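Local coordinates for extracellular solute-binding protein, family 1 (Bifidobacterium longum subsp. infantis, PDB 6FTH) that probably binds human milk oligosaccharides outside the cell and delivers them to an ABC transporter for uptake, at residues 207-212 against 226-232; 237-242 against 510-515; 269-273 against 479-483; 469-474 against 497-503. All blocks are in the same frame, centred on the assembly; numbering follows the deposited sequence.

Interaction 1: 207-212 against 226-232; sequences YFTYYS and FNKGASP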
loop_
_atom_site.group_PDB
_atom_site.type_symbol
_atom_site.label_atom_id
_atom_site.label_comp_id
_atom_site.label_asym_id
_atom_site.label_seq_id
_atom_site.Cartn_x
_atom_site.Cartn_y
_atom_site.Cartn_z
ATOM N N TYR A 207 -3.035 -6.563 11.628
ATOM C CA TYR A 207 -3.849 -6.290 10.459
ATOM C C TYR A 207 -3.275 -7.151 9.346
ATOM O O TYR A 207 -2.154 -7.651 9.468
ATOM C CB TYR A 207 -3.738 -4.816 10.052
ATOM C CG TYR A 207 -2.329 -4.378 9.680
ATOM C CD1 TYR A 207 -1.354 -4.198 10.658
ATOM C CD2 TYR A 207 -1.973 -4.163 8.360
ATOM C CE1 TYR A 207 -0.075 -3.807 10.316
ATOM C CE2 TYR A 207 -0.698 -3.779 8.009
ATOM C CZ TYR A 207 0.242 -3.602 8.986
ATOM O OH TYR A 207 1.510 -3.226 8.617
ATOM N N PHE A 208 -4.035 -7.332 8.251
ATOM C CA PHE A 208 -3.524 -8.087 7.106
ATOM C C PHE A 208 -2.580 -7.191 6.315
ATOM O O PHE A 208 -2.986 -6.134 5.820
ATOM C CB PHE A 208 -4.675 -8.642 6.269
ATOM C CG PHE A 208 -5.527 -9.578 7.047
ATOM C CD1 PHE A 208 -5.073 -10.849 7.373
ATOM C CD2 PHE A 208 -6.753 -9.166 7.549
ATOM C CE1 PHE A 208 -5.831 -11.700 8.121
ATOM C CE2 PHE A 208 -7.515 -10.018 8.327
ATOM C CZ PHE A 208 -7.064 -11.287 8.624
ATOM N N THR A 209 -1.306 -7.593 6.251
ATOM C CA THR A 209 -0.222 -6.741 5.781
ATOM C C THR A 209 -0.089 -6.811 4.265
ATOM O O THR A 209 -0.697 -7.648 3.594
ATOM C CB THR A 209 1.106 -7.178 6.416
ATOM O OG1 THR A 209 1.501 -8.439 5.871
ATOM C CG2 THR A 209 0.970 -7.317 7.956
ATOM N N TYR A 210 0.757 -5.941 3.720
ATOM C CA TYR A 210 1.233 -6.166 2.369
ATOM C C TYR A 210 1.744 -7.597 2.261
ATOM O O TYR A 210 2.367 -8.130 3.185
ATOM C CB TYR A 210 2.376 -5.214 2.038
ATOM C CG TYR A 210 1.948 -3.883 1.485
ATOM C CD1 TYR A 210 1.117 -3.033 2.213
ATOM C CD2 TYR A 210 2.377 -3.471 0.223
ATOM C CE1 TYR A 210 0.736 -1.804 1.700
ATOM C CE2 TYR A 210 1.993 -2.243 -0.307
ATOM C CZ TYR A 210 1.169 -1.417 0.442
ATOM O OH TYR A 210 0.790 -0.200 -0.083
ATOM N N TYR A 211 1.448 -8.236 1.147
ATOM C CA TYR A 211 1.958 -9.568 0.831
ATOM C C TYR A 211 1.471 -10.619 1.823
ATOM O O TYR A 211 2.076 -11.676 1.980
ATOM C CB TYR A 211 3.492 -9.583 0.680
ATOM C CG TYR A 211 4.059 -8.267 0.132
ATOM C CD1 TYR A 211 3.525 -7.661 -0.995
ATOM C CD2 TYR A 211 5.096 -7.598 0.798
ATOM C CE1 TYR A 211 3.994 -6.439 -1.443
ATOM C CE2 TYR A 211 5.576 -6.390 0.346
ATOM C CZ TYR A 211 5.021 -5.808 -0.771
ATOM O OH TYR A 211 5.463 -4.593 -1.237
ATOM N N SER A 212 0.325 -10.360 2.444
ATOM C CA SER A 212 -0.239 -11.278 3.414
ATOM C C SER A 212 -0.535 -12.635 2.774
ATOM O O SER A 212 -1.026 -12.686 1.640
ATOM C CB SER A 212 -1.566 -10.708 3.906
ATOM O OG SER A 212 -2.222 -11.632 4.755
ATOM N N PHE A 226 -5.358 -4.902 0.223
ATOM C CA PHE A 226 -4.376 -4.877 1.295
ATOM C C PHE A 226 -3.367 -3.725 1.218
ATOM O O PHE A 226 -2.511 -3.627 2.107
ATOM C CB PHE A 226 -3.676 -6.239 1.437
ATOM C CG PHE A 226 -4.564 -7.362 1.965
ATOM C CD1 PHE A 226 -5.749 -7.126 2.643
ATOM C CD2 PHE A 226 -4.186 -8.684 1.775
ATOM C CE1 PHE A 226 -6.522 -8.182 3.118
ATOM C CE2 PHE A 226 -4.959 -9.728 2.220
ATOM C CZ PHE A 226 -6.133 -9.474 2.914
ATOM N N ASN A 227 -3.430 -2.836 0.221
ATOM C CA ASN A 227 -2.559 -1.659 0.275
ATOM C C ASN A 227 -2.966 -0.745 1.430
ATOM O O ASN A 227 -2.105 -0.146 2.088
ATOM C CB ASN A 227 -2.598 -0.849 -1.019
ATOM C CG ASN A 227 -1.782 -1.443 -2.175
ATOM O OD1 ASN A 227 -1.497 -2.638 -2.240
ATOM N ND2 ASN A 227 -1.445 -0.570 -3.131
ATOM N N LYS A 228 -4.268 -0.602 1.676
ATOM C CA LYS A 228 -4.814 0.401 2.597
ATOM C C LYS A 228 -6.332 0.260 2.658
ATOM O O LYS A 228 -6.966 -0.277 1.745
ATOM C CB LYS A 228 -4.452 1.831 2.177
ATOM C CG LYS A 228 -4.819 2.206 0.742
ATOM C CD LYS A 228 -4.357 3.631 0.397
ATOM C CE LYS A 228 -4.748 4.067 -1.018
ATOM N NZ LYS A 228 -3.961 3.398 -2.096
ATOM N N GLY A 229 -6.902 0.752 3.747
ATOM C CA GLY A 229 -8.346 0.875 3.875
ATOM C C GLY A 229 -8.974 -0.144 4.805
ATOM O O GLY A 229 -8.353 -0.625 5.758
ATOM N N ALA A 230 -10.224 -0.509 4.515
ATOM C CA ALA A 230 -10.973 -1.392 5.407
ATOM C C ALA A 230 -10.538 -2.850 5.293
ATOM O O ALA A 230 -10.654 -3.626 6.253
ATOM C CB ALA A 230 -12.468 -1.310 5.075
ATOM N N SER A 231 -10.071 -3.256 4.121
ATOM C CA SER A 231 -9.737 -4.661 3.918
ATOM C C SER A 231 -8.660 -5.185 4.861
ATOM O O SER A 231 -8.831 -6.296 5.395
ATOM C CB SER A 231 -9.380 -4.910 2.446
ATOM O OG SER A 231 -9.083 -6.260 2.221
ATOM N N PRO A 232 -7.585 -4.454 5.153
ATOM C CA PRO A 232 -6.617 -4.972 6.128
ATOM C C PRO A 232 -7.184 -5.236 7.501
ATOM O O PRO A 232 -6.530 -5.933 8.282
ATOM C CB PRO A 232 -5.548 -3.876 6.175
ATOM C CG PRO A 232 -5.599 -3.270 4.828
ATOM C CD PRO A 232 -7.054 -3.280 4.452
HETATM O O HOH W 1 -2.018 -3.753 4.724
HETATM O O HOH W 2 -0.491 1.922 1.172
#

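Interaction 2: 237-242 against 510-515; sequences AKNGVV and WQKWYD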
loop_
_atom_site.group_PDB
_atom_site.type_symbol
_atom_site.label_atom_id
_atom_site.label_comp_id
_atom_site.label_asym_id
_atom_site.label_seq_id
_atom_site.Cartn_x
_atom_site.Cartn_y
_atom_site.Cartn_z
ATOM N N ALA A 237 -16.634 -6.169 0.382
ATOM C CA ALA A 237 -17.963 -5.896 -0.152
ATOM C C ALA A 237 -18.224 -6.805 -1.341
ATOM O O ALA A 237 -17.308 -7.172 -2.079
ATOM C CB ALA A 237 -18.131 -4.442 -0.592
ATOM N N LYS A 238 -19.490 -7.163 -1.520
ATOM C CA LYS A 238 -19.912 -7.869 -2.719
ATOM C C LYS A 238 -21.343 -7.453 -3.008
ATOM O O LYS A 238 -22.172 -7.446 -2.099
ATOM C CB LYS A 238 -19.846 -9.387 -2.496
ATOM C CG LYS A 238 -19.256 -10.166 -3.631
ATOM C CD LYS A 238 -19.400 -11.667 -3.408
ATOM C CE LYS A 238 -18.112 -12.292 -2.908
ATOM N NZ LYS A 238 -18.211 -13.777 -3.017
ATOM N N ASN A 239 -21.619 -7.071 -4.254
ATOM C CA ASN A 239 -22.974 -6.675 -4.642
ATOM C C ASN A 239 -23.495 -5.535 -3.778
ATOM O O ASN A 239 -24.693 -5.452 -3.500
ATOM C CB ASN A 239 -23.951 -7.851 -4.545
ATOM C CG ASN A 239 -23.424 -9.097 -5.177
ATOM O OD1 ASN A 239 -23.234 -10.127 -4.506
ATOM N ND2 ASN A 239 -23.168 -9.019 -6.449
ATOM N N GLY A 240 -22.618 -4.634 -3.340
ATOM C CA GLY A 240 -23.005 -3.479 -2.537
ATOM C C GLY A 240 -23.266 -3.771 -1.074
ATOM O O GLY A 240 -23.759 -2.888 -0.358
ATOM N N VAL A 241 -22.933 -4.977 -0.619
ATOM C CA VAL A 241 -23.167 -5.427 0.751
ATOM C C VAL A 241 -21.809 -5.624 1.406
ATOM O O VAL A 241 -20.973 -6.388 0.899
ATOM C CB VAL A 241 -23.987 -6.724 0.786
ATOM C CG1 VAL A 241 -24.267 -7.163 2.211
ATOM C CG2 VAL A 241 -25.295 -6.571 -0.016
ATOM N N VAL A 242 -21.595 -4.953 2.533
ATOM C CA VAL A 242 -20.354 -5.078 3.289
ATOM C C VAL A 242 -20.466 -6.243 4.256
ATOM O O VAL A 242 -21.493 -6.409 4.940
ATOM C CB VAL A 242 -20.062 -3.767 4.032
ATOM C CG1 VAL A 242 -18.905 -3.982 5.000
ATOM C CG2 VAL A 242 -19.730 -2.648 3.032
ATOM N N TRP A 510 -19.208 -0.022 8.752
ATOM C CA TRP A 510 -18.622 0.049 7.421
ATOM C C TRP A 510 -19.707 0.070 6.354
ATOM O O TRP A 510 -19.581 0.788 5.358
ATOM C CB TRP A 510 -17.633 -1.097 7.183
ATOM C CG TRP A 510 -16.272 -0.780 7.706
ATOM C CD1 TRP A 510 -15.629 -1.387 8.740
ATOM C CD2 TRP A 510 -15.374 0.224 7.195
ATOM N NE1 TRP A 510 -14.381 -0.813 8.909
ATOM C CE2 TRP A 510 -14.217 0.181 7.985
ATOM C CE3 TRP A 510 -15.452 1.164 6.166
ATOM C CZ2 TRP A 510 -13.124 1.024 7.769
ATOM C CZ3 TRP A 510 -14.365 2.016 5.954
ATOM C CH2 TRP A 510 -13.220 1.936 6.756
ATOM N N GLN A 511 -20.784 -0.701 6.537
ATOM C CA GLN A 511 -21.873 -0.636 5.565
ATOM C C GLN A 511 -22.438 0.772 5.476
ATOM O O GLN A 511 -22.740 1.266 4.383
ATOM C CB GLN A 511 -22.988 -1.610 5.922
ATOM C CG GLN A 511 -24.157 -1.585 4.941
ATOM C CD GLN A 511 -23.881 -2.374 3.666
ATOM O OE1 GLN A 511 -23.761 -3.603 3.702
ATOM N NE2 GLN A 511 -23.827 -1.675 2.535
ATOM N N LYS A 512 -22.636 1.417 6.620
ATOM C CA LYS A 512 -23.210 2.760 6.632
ATOM C C LYS A 512 -22.346 3.736 5.851
ATOM O O LYS A 512 -22.847 4.483 5.008
ATOM C CB LYS A 512 -23.368 3.235 8.075
ATOM C CG LYS A 512 -23.933 4.647 8.180
ATOM C CD LYS A 512 -24.137 5.074 9.601
ATOM C CE LYS A 512 -22.830 5.320 10.277
ATOM N NZ LYS A 512 -22.974 5.855 11.677
ATOM N N TRP A 513 -21.050 3.774 6.138
ATOM C CA TRP A 513 -20.197 4.748 5.453
ATOM C C TRP A 513 -19.996 4.373 3.993
ATOM O O TRP A 513 -19.953 5.246 3.118
ATOM C CB TRP A 513 -18.871 4.888 6.181
ATOM C CG TRP A 513 -19.069 5.597 7.479
ATOM C CD1 TRP A 513 -19.076 5.042 8.725
ATOM C CD2 TRP A 513 -19.417 6.974 7.649
ATOM N NE1 TRP A 513 -19.388 6.002 9.673
ATOM C CE2 TRP A 513 -19.614 7.189 9.031
ATOM C CE3 TRP A 513 -19.590 8.047 6.766
ATOM C CZ2 TRP A 513 -19.932 8.446 9.553
ATOM C CZ3 TRP A 513 -19.915 9.296 7.287
ATOM C CH2 TRP A 513 -20.085 9.480 8.671
ATOM N N TYR A 514 -19.895 3.075 3.707
ATOM C CA TYR A 514 -19.867 2.648 2.316
ATOM C C TYR A 514 -21.087 3.172 1.564
ATOM O O TYR A 514 -20.975 3.690 0.445
ATOM C CB TYR A 514 -19.800 1.131 2.291
ATOM C CG TYR A 514 -19.961 0.508 0.945
ATOM C CD1 TYR A 514 -18.869 0.321 0.090
ATOM C CD2 TYR A 514 -21.197 0.065 0.534
ATOM C CE1 TYR A 514 -19.022 -0.278 -1.160
ATOM C CE2 TYR A 514 -21.361 -0.541 -0.696
ATOM C CZ TYR A 514 -20.269 -0.716 -1.548
ATOM O OH TYR A 514 -20.466 -1.320 -2.785
ATOM N N ASP A 515 -22.264 3.048 2.163
ATOM C CA ASP A 515 -23.489 3.533 1.524
ATOM C C ASP A 515 -23.455 5.051 1.342
ATOM O O ASP A 515 -23.788 5.564 0.270
ATOM C CB ASP A 515 -24.709 3.115 2.350
ATOM C CG ASP A 515 -24.994 1.637 2.282
ATOM O OD1 ASP A 515 -24.431 0.941 1.413
ATOM O OD2 ASP A 515 -25.795 1.162 3.106
HETATM O O HOH W 3 -23.948 -5.370 5.748
#

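Interaction 3: 269-273 against 479-483; sequences ADWAT and ATWMS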
loop_
_atom_site.group_PDB
_atom_site.type_symbol
_atom_site.label_atom_id
_atom_site.label_comp_id
_atom_site.label_asym_id
_atom_site.label_seq_id
_atom_site.Cartn_x
_atom_site.Cartn_y
_atom_site.Cartn_z
ATOM N N ALA A 269 7.917 -24.595 8.612
ATOM C CA ALA A 269 7.193 -24.854 9.851
ATOM C C ALA A 269 7.231 -23.660 10.798
ATOM O O ALA A 269 6.296 -23.471 11.580
ATOM C CB ALA A 269 7.773 -26.091 10.543
ATOM N N ASP A 270 8.278 -22.834 10.741
ATOM C CA ASP A 270 8.391 -21.669 11.613
ATOM C C ASP A 270 7.949 -20.376 10.933
ATOM O O ASP A 270 8.359 -19.286 11.346
ATOM C CB ASP A 270 9.814 -21.549 12.169
ATOM C CG ASP A 270 10.854 -21.328 11.106
ATOM O OD1 ASP A 270 10.578 -21.597 9.925
ATOM O OD2 ASP A 270 11.981 -20.898 11.464
ATOM N N TRP A 271 7.097 -20.477 9.909
ATOM C CA TRP A 271 6.658 -19.281 9.182
ATOM C C TRP A 271 6.072 -18.235 10.126
ATOM O O TRP A 271 6.211 -17.032 9.886
ATOM C CB TRP A 271 5.590 -19.667 8.139
ATOM C CG TRP A 271 4.322 -20.030 8.807
ATOM C CD1 TRP A 271 4.008 -21.231 9.356
ATOM C CD2 TRP A 271 3.207 -19.163 9.070
ATOM N NE1 TRP A 271 2.776 -21.173 9.961
ATOM C CE2 TRP A 271 2.264 -19.912 9.798
ATOM C CE3 TRP A 271 2.928 -17.826 8.778
ATOM C CZ2 TRP A 271 1.049 -19.367 10.224
ATOM C CZ3 TRP A 271 1.711 -17.290 9.205
ATOM C CH2 TRP A 271 0.806 -18.050 9.914
ATOM N N ALA A 272 5.417 -18.670 11.204
ATOM C CA ALA A 272 4.669 -17.749 12.052
ATOM C C ALA A 272 5.551 -16.883 12.937
ATOM O O ALA A 272 5.058 -15.888 13.488
ATOM C CB ALA A 272 3.694 -18.530 12.943
ATOM N N THR A 273 6.828 -17.229 13.094
ATOM C CA THR A 273 7.729 -16.469 13.949
ATOM C C THR A 273 8.862 -15.799 13.193
ATOM O O THR A 273 9.595 -15.003 13.795
ATOM C CB THR A 273 8.308 -17.354 15.073
ATOM O OG1 THR A 273 8.894 -18.544 14.527
ATOM C CG2 THR A 273 7.216 -17.730 16.066
ATOM N N ALA A 479 -2.991 -18.063 13.278
ATOM C CA ALA A 479 -1.650 -18.641 13.215
ATOM C C ALA A 479 -1.647 -20.052 13.786
ATOM O O ALA A 479 -1.038 -20.966 13.214
ATOM C CB ALA A 479 -0.658 -17.755 13.962
ATOM N N THR A 480 -2.337 -20.255 14.909
ATOM C CA THR A 480 -2.377 -21.583 15.526
ATOM C C THR A 480 -3.040 -22.597 14.604
ATOM O O THR A 480 -2.532 -23.707 14.404
ATOM C CB THR A 480 -3.109 -21.497 16.871
ATOM O OG1 THR A 480 -2.356 -20.643 17.745
ATOM C CG2 THR A 480 -3.276 -22.885 17.488
ATOM N N TRP A 481 -4.175 -22.226 14.001
ATOM C CA TRP A 481 -4.885 -23.152 13.138
ATOM C C TRP A 481 -4.092 -23.464 11.873
ATOM O O TRP A 481 -4.162 -24.586 11.356
ATOM C CB TRP A 481 -6.225 -22.551 12.734
ATOM C CG TRP A 481 -7.238 -22.479 13.824
ATOM C CD1 TRP A 481 -7.327 -23.274 14.933
ATOM C CD2 TRP A 481 -8.327 -21.553 13.899
ATOM N NE1 TRP A 481 -8.422 -22.900 15.689
ATOM C CE2 TRP A 481 -9.049 -21.846 15.071
ATOM C CE3 TRP A 481 -8.769 -20.510 13.074
ATOM C CZ2 TRP A 481 -10.187 -21.131 15.447
ATOM C CZ3 TRP A 481 -9.913 -19.789 13.453
ATOM C CH2 TRP A 481 -10.601 -20.105 14.630
ATOM N N MET A 482 -3.361 -22.484 11.342
ATOM C CA MET A 482 -2.536 -22.746 10.168
ATOM C C MET A 482 -1.405 -23.717 10.499
ATOM O O MET A 482 -1.116 -24.641 9.721
ATOM C CB MET A 482 -1.979 -21.420 9.639
ATOM C CG MET A 482 -3.018 -20.576 8.861
ATOM S SD MET A 482 -2.444 -18.919 8.475
ATOM C CE MET A 482 -1.103 -19.290 7.305
ATOM N N SER A 483 -0.770 -23.531 11.655
ATOM C CA SER A 483 0.387 -24.344 12.021
ATOM C C SER A 483 -0.023 -25.701 12.571
ATOM O O SER A 483 0.572 -26.725 12.210
ATOM C CB SER A 483 1.223 -23.608 13.052
ATOM O OG SER A 483 1.857 -22.479 12.476
HETATM O O HOH W 4 4.084 -24.605 11.671
#

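Interaction 4: 469-474 against 497-503; sequences QISNVV and QLDSLGL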
loop_
_atom_site.group_PDB
_atom_site.type_symbol
_atom_site.label_atom_id
_atom_site.label_comp_id
_atom_site.label_asym_id
_atom_site.label_seq_id
_atom_site.Cartn_x
_atom_site.Cartn_y
_atom_site.Cartn_z
ATOM N N GLN A 469 -9.323 -5.403 20.021
ATOM C CA GLN A 469 -9.585 -6.662 20.691
ATOM C C GLN A 469 -9.778 -7.794 19.695
ATOM O O GLN A 469 -9.272 -8.911 19.893
ATOM C CB GLN A 469 -10.831 -6.530 21.581
ATOM C CG GLN A 469 -10.773 -5.351 22.555
ATOM C CD GLN A 469 -9.551 -5.426 23.463
ATOM O OE1 GLN A 469 -9.097 -6.513 23.816
ATOM N NE2 GLN A 469 -8.980 -4.285 23.772
ATOM N N ILE A 470 -10.505 -7.514 18.605
ATOM C CA ILE A 470 -10.731 -8.521 17.572
ATOM C C ILE A 470 -9.400 -9.031 17.028
ATOM O O ILE A 470 -9.212 -10.239 16.831
ATOM C CB ILE A 470 -11.602 -7.913 16.454
ATOM C CG1 ILE A 470 -13.044 -7.703 16.930
ATOM C CG2 ILE A 470 -11.577 -8.775 15.188
ATOM C CD1 ILE A 470 -13.823 -6.745 16.066
ATOM N N SER A 471 -8.461 -8.119 16.783
ATOM C CA SER A 471 -7.242 -8.516 16.093
ATOM C C SER A 471 -6.414 -9.482 16.927
ATOM O O SER A 471 -5.784 -10.392 16.369
ATOM C CB SER A 471 -6.437 -7.289 15.686
ATOM O OG SER A 471 -6.064 -6.509 16.788
ATOM N N ASN A 472 -6.411 -9.317 18.254
ATOM C CA ASN A 472 -5.657 -10.237 19.102
ATOM C C ASN A 472 -6.162 -11.663 18.937
ATOM O O ASN A 472 -5.371 -12.607 18.817
ATOM C CB ASN A 472 -5.764 -9.840 20.574
ATOM C CG ASN A 472 -5.119 -8.504 20.895
ATOM O OD1 ASN A 472 -4.131 -8.102 20.285
ATOM N ND2 ASN A 472 -5.673 -7.818 21.897
ATOM N N VAL A 473 -7.485 -11.846 18.928
ATOM C CA VAL A 473 -8.053 -13.175 18.758
ATOM C C VAL A 473 -7.748 -13.705 17.368
ATOM O O VAL A 473 -7.315 -14.848 17.207
ATOM C CB VAL A 473 -9.569 -13.153 19.035
ATOM C CG1 VAL A 473 -10.224 -14.505 18.745
ATOM C CG2 VAL A 473 -9.841 -12.685 20.484
ATOM N N VAL A 474 -8.001 -12.890 16.340
ATOM C CA VAL A 474 -7.831 -13.348 14.964
ATOM C C VAL A 474 -6.395 -13.798 14.731
ATOM O O VAL A 474 -6.153 -14.866 14.152
ATOM C CB VAL A 474 -8.242 -12.244 13.969
ATOM C CG1 VAL A 474 -7.869 -12.646 12.520
ATOM C CG2 VAL A 474 -9.741 -11.983 14.026
ATOM N N GLN A 497 -16.990 -15.375 19.677
ATOM C CA GLN A 497 -16.097 -14.483 20.398
ATOM C C GLN A 497 -15.922 -13.157 19.663
ATOM O O GLN A 497 -15.945 -12.088 20.283
ATOM C CB GLN A 497 -14.737 -15.158 20.666
ATOM C CG GLN A 497 -13.805 -14.343 21.543
ATOM C CD GLN A 497 -12.534 -15.085 21.922
ATOM O OE1 GLN A 497 -12.223 -16.135 21.371
ATOM N NE2 GLN A 497 -11.809 -14.543 22.878
ATOM N N LEU A 498 -15.733 -13.194 18.333
ATOM C CA LEU A 498 -15.561 -11.941 17.596
ATOM C C LEU A 498 -16.819 -11.087 17.669
ATOM O O LEU A 498 -16.742 -9.861 17.813
ATOM C CB LEU A 498 -15.189 -12.214 16.132
ATOM C CG LEU A 498 -13.865 -12.979 15.921
ATOM C CD1 LEU A 498 -13.436 -12.855 14.441
ATOM C CD2 LEU A 498 -12.741 -12.481 16.841
ATOM N N ASP A 499 -17.980 -11.729 17.609
ATOM C CA ASP A 499 -19.247 -11.008 17.771
ATOM C C ASP A 499 -19.317 -10.339 19.138
ATOM O O ASP A 499 -19.720 -9.176 19.247
ATOM C CB ASP A 499 -20.419 -11.969 17.592
ATOM C CG ASP A 499 -20.673 -12.336 16.129
ATOM O OD1 ASP A 499 -19.960 -11.820 15.250
ATOM O OD2 ASP A 499 -21.588 -13.148 15.870
ATOM N N SER A 500 -18.872 -11.038 20.189
ATOM C CA SER A 500 -18.868 -10.458 21.528
ATOM C C SER A 500 -17.939 -9.259 21.639
ATOM O O SER A 500 -18.118 -8.431 22.534
ATOM C CB SER A 500 -18.447 -11.515 22.551
ATOM O OG SER A 500 -17.041 -11.696 22.589
ATOM N N LEU A 501 -16.960 -9.142 20.742
ATOM C CA LEU A 501 -16.018 -8.042 20.697
ATOM C C LEU A 501 -16.440 -6.933 19.737
ATOM O O LEU A 501 -15.691 -5.975 19.533
ATOM C CB LEU A 501 -14.614 -8.588 20.354
ATOM C CG LEU A 501 -14.059 -9.621 21.342
ATOM C CD1 LEU A 501 -12.753 -10.197 20.827
ATOM C CD2 LEU A 501 -13.820 -8.945 22.699
ATOM N N GLY A 502 -17.639 -7.031 19.161
ATOM C CA GLY A 502 -18.192 -5.957 18.363
ATOM C C GLY A 502 -18.050 -6.114 16.862
ATOM O O GLY A 502 -18.272 -5.141 16.146
ATOM N N LEU A 503 -17.657 -7.299 16.367
ATOM C CA LEU A 503 -17.472 -7.448 14.919
ATOM C C LEU A 503 -18.698 -6.998 14.137
ATOM O O LEU A 503 -18.561 -6.310 13.118
ATOM C CB LEU A 503 -17.113 -8.886 14.561
ATOM C CG LEU A 503 -16.868 -9.141 13.074
ATOM C CD1 LEU A 503 -15.728 -8.302 12.612
ATOM C CD2 LEU A 503 -16.564 -10.601 12.816
#

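Interaction 1: 207-212 against 226-232
This is a buried loop-to-loop contact within the long irregular connection between strand 197-199 and strand 235-238, its centre about 8 Å from that of the chain. One direct backbone hydrogen bond joins the segments, F208 N to P232 O at 2.9 Å and nearly straight. The aromatic packing centres on F226: F208 CB sits over the face of the F226 ring in a CH-pi contact, 3.9 Å from the centroid, while the two rings are near parallel but slid apart, with centroids 5.8 Å from each other. S212 CB approaches F226 CE2 at 3.9 Å. A type II beta turn from T209 to S212 swings 207-212 around this ring, in a coil region of a two-lobed solute-binding fold. Water 1 bridges the carbonyls, 2.8 Å from F208 O and 2.7 Å from F226 O, and water 2 links Y210 OH and N227 O, 2.8 Å from each. The Y207 ring presents its edge to P232 CB. Outside the pair, N227 OD1 is bonded to Q153 and G152, F226 N to D330.

Interaction 2: 237-242 against 510-515
A beta hairpin, strands 235-238 and 241-244, lies here against the C-terminal helix 503-518. The helix offers two main projections, Y514 and Q511. Y514 extends toward the hairpin, its ring reaching between A237, G240 and V242: V242 CG2 lies over the ring face, 4.2 Å from the centroid, and A237 CB is 4.3 Å from Y514 CE1. G240, at positive phi in the type I' turn from K238 to V241, brings its CA to 3.3 Å from Y514 OH; that hydroxyl is hydrogen-bonded to V445 O. In return V242 is the hairpin's bump, filling the hollow between W510 and Y514, with V242 CG1 3.8 Å from W510 CB and V242 CG2 3.8 Å from Y514 CG. Beside this apolar fit Q511 folds its amide onto the backbone: V242 N donates to Q511 OE1 at 2.8 Å and Q511 NE2 donates to G240 O at 3.1 Å. Q511 NE2 also reaches D515 OD1 at 2.9 Å, and water 3 joins V242 O to Q511 OE1. One side-chain amide thus pairs with an NH and a carbonyl of the hairpin, G240 O being shared with K519, so the contact sets directional hydrogen bonds beside an apolar fit.

Interaction 3: 269-273 against 479-483
A single tryptophan, W271, carries most of this contact, and a methionine methyl is laid on its ring. M482 CE stands over one face of the six-membered ring, 3.9 Å from the centroid and 28° off the normal, a CH-pi contact in which W271 CH2 and M482 CE are 3.5 Å apart. The sulfur takes an oblique place: M482 SD is 4.6 Å from the same centroid, which makes the pair a Met-aromatic contact. The edge of the indole faces the helix as well. W271 NE1 donates to S483 OG at 3.0 Å, with an N-H...O angle of 138°, and W271 CZ2 lies 4.0 Å from A479 O, while W271 CH2 meets A479 CB at 4.3 Å. A479, M482 and S483 lie on one face of helix 457-484, and the indole touches all three. A272 CB adds a looser approach, 4.4 Å from S483 OG. W271 belongs to the loop between helices 249-263 and 276-284; its side chain also touches I262, I201 and L204, and M482 packs on I255 and Y258. Water 4 connects A269 O, at 2.5 Å, with S483 OG through a weak bond of 3.2 Å. The chemistry is thus divided around the indole: its face is met by the methionine through dispersion, whereas its NH finds an acceptor on the helix and is not left bare against the protein.

Interaction 4: 469-474 against 497-503
A Schellman motif ends helix 487-500 at this contact, with G502 as its C-prime residue at positive phi: L503 N bonds to L498 O at 3.1 Å and G502 N to D499 O at 3.0 Å. The chain then turns directly into the next helix, for which G502 is the N-cap residue. L498, L501 and L503, brought together by this turn, receive side chains of helix 457-484. I470 sits among them, with I470 CG1 3.9 Å from L501 CB, I470 CD1 4.2 Å from L503 CB and I470 CG2 4.2 Å from L498 CD2. One turn on, V473 CG1 lies 3.7 Å from L498 CD2 and V473 CG2 3.8 Å from L501 CD1; V474 CG2 reaches L498 CD1 at 3.8 Å. No hydrogen bond crosses between the segments. At the exposed margin Q497 NE2 approaches V473 CG2 at 3.6 Å. I470, V474 and L498 also meet L246, just past strand 241-244, V473 and V474 touch Y494 of helix 487-500, and L503 starts helix 503-518 beside T247.

Interaction 1 lies nearest the chain centre and is largely buried, while interactions 2, 3 and 4 lie 21 to 25 Å out (centre to centre) and are partly buried. The inner contact has one direct backbone hydrogen bond, two bridging waters and aromatic packing between irregular loops; interaction 4, between a helix and the end of another, is mainly apolar, with no hydrogen bond across it, and interactions 2 and 3 combine side-chain hydrogen bonds with ring contacts. Helix 457-484 serves both interactions 3 and 4, whose centres are about 20 Å apart, and the helix that begins at 503 carries 510-515 of interaction 2. Interaction 1 touches two others: A230 CB meets W510 CZ2 at 3.6 Å, and F208 CZ meets V474 CG1 at 4.2 Å.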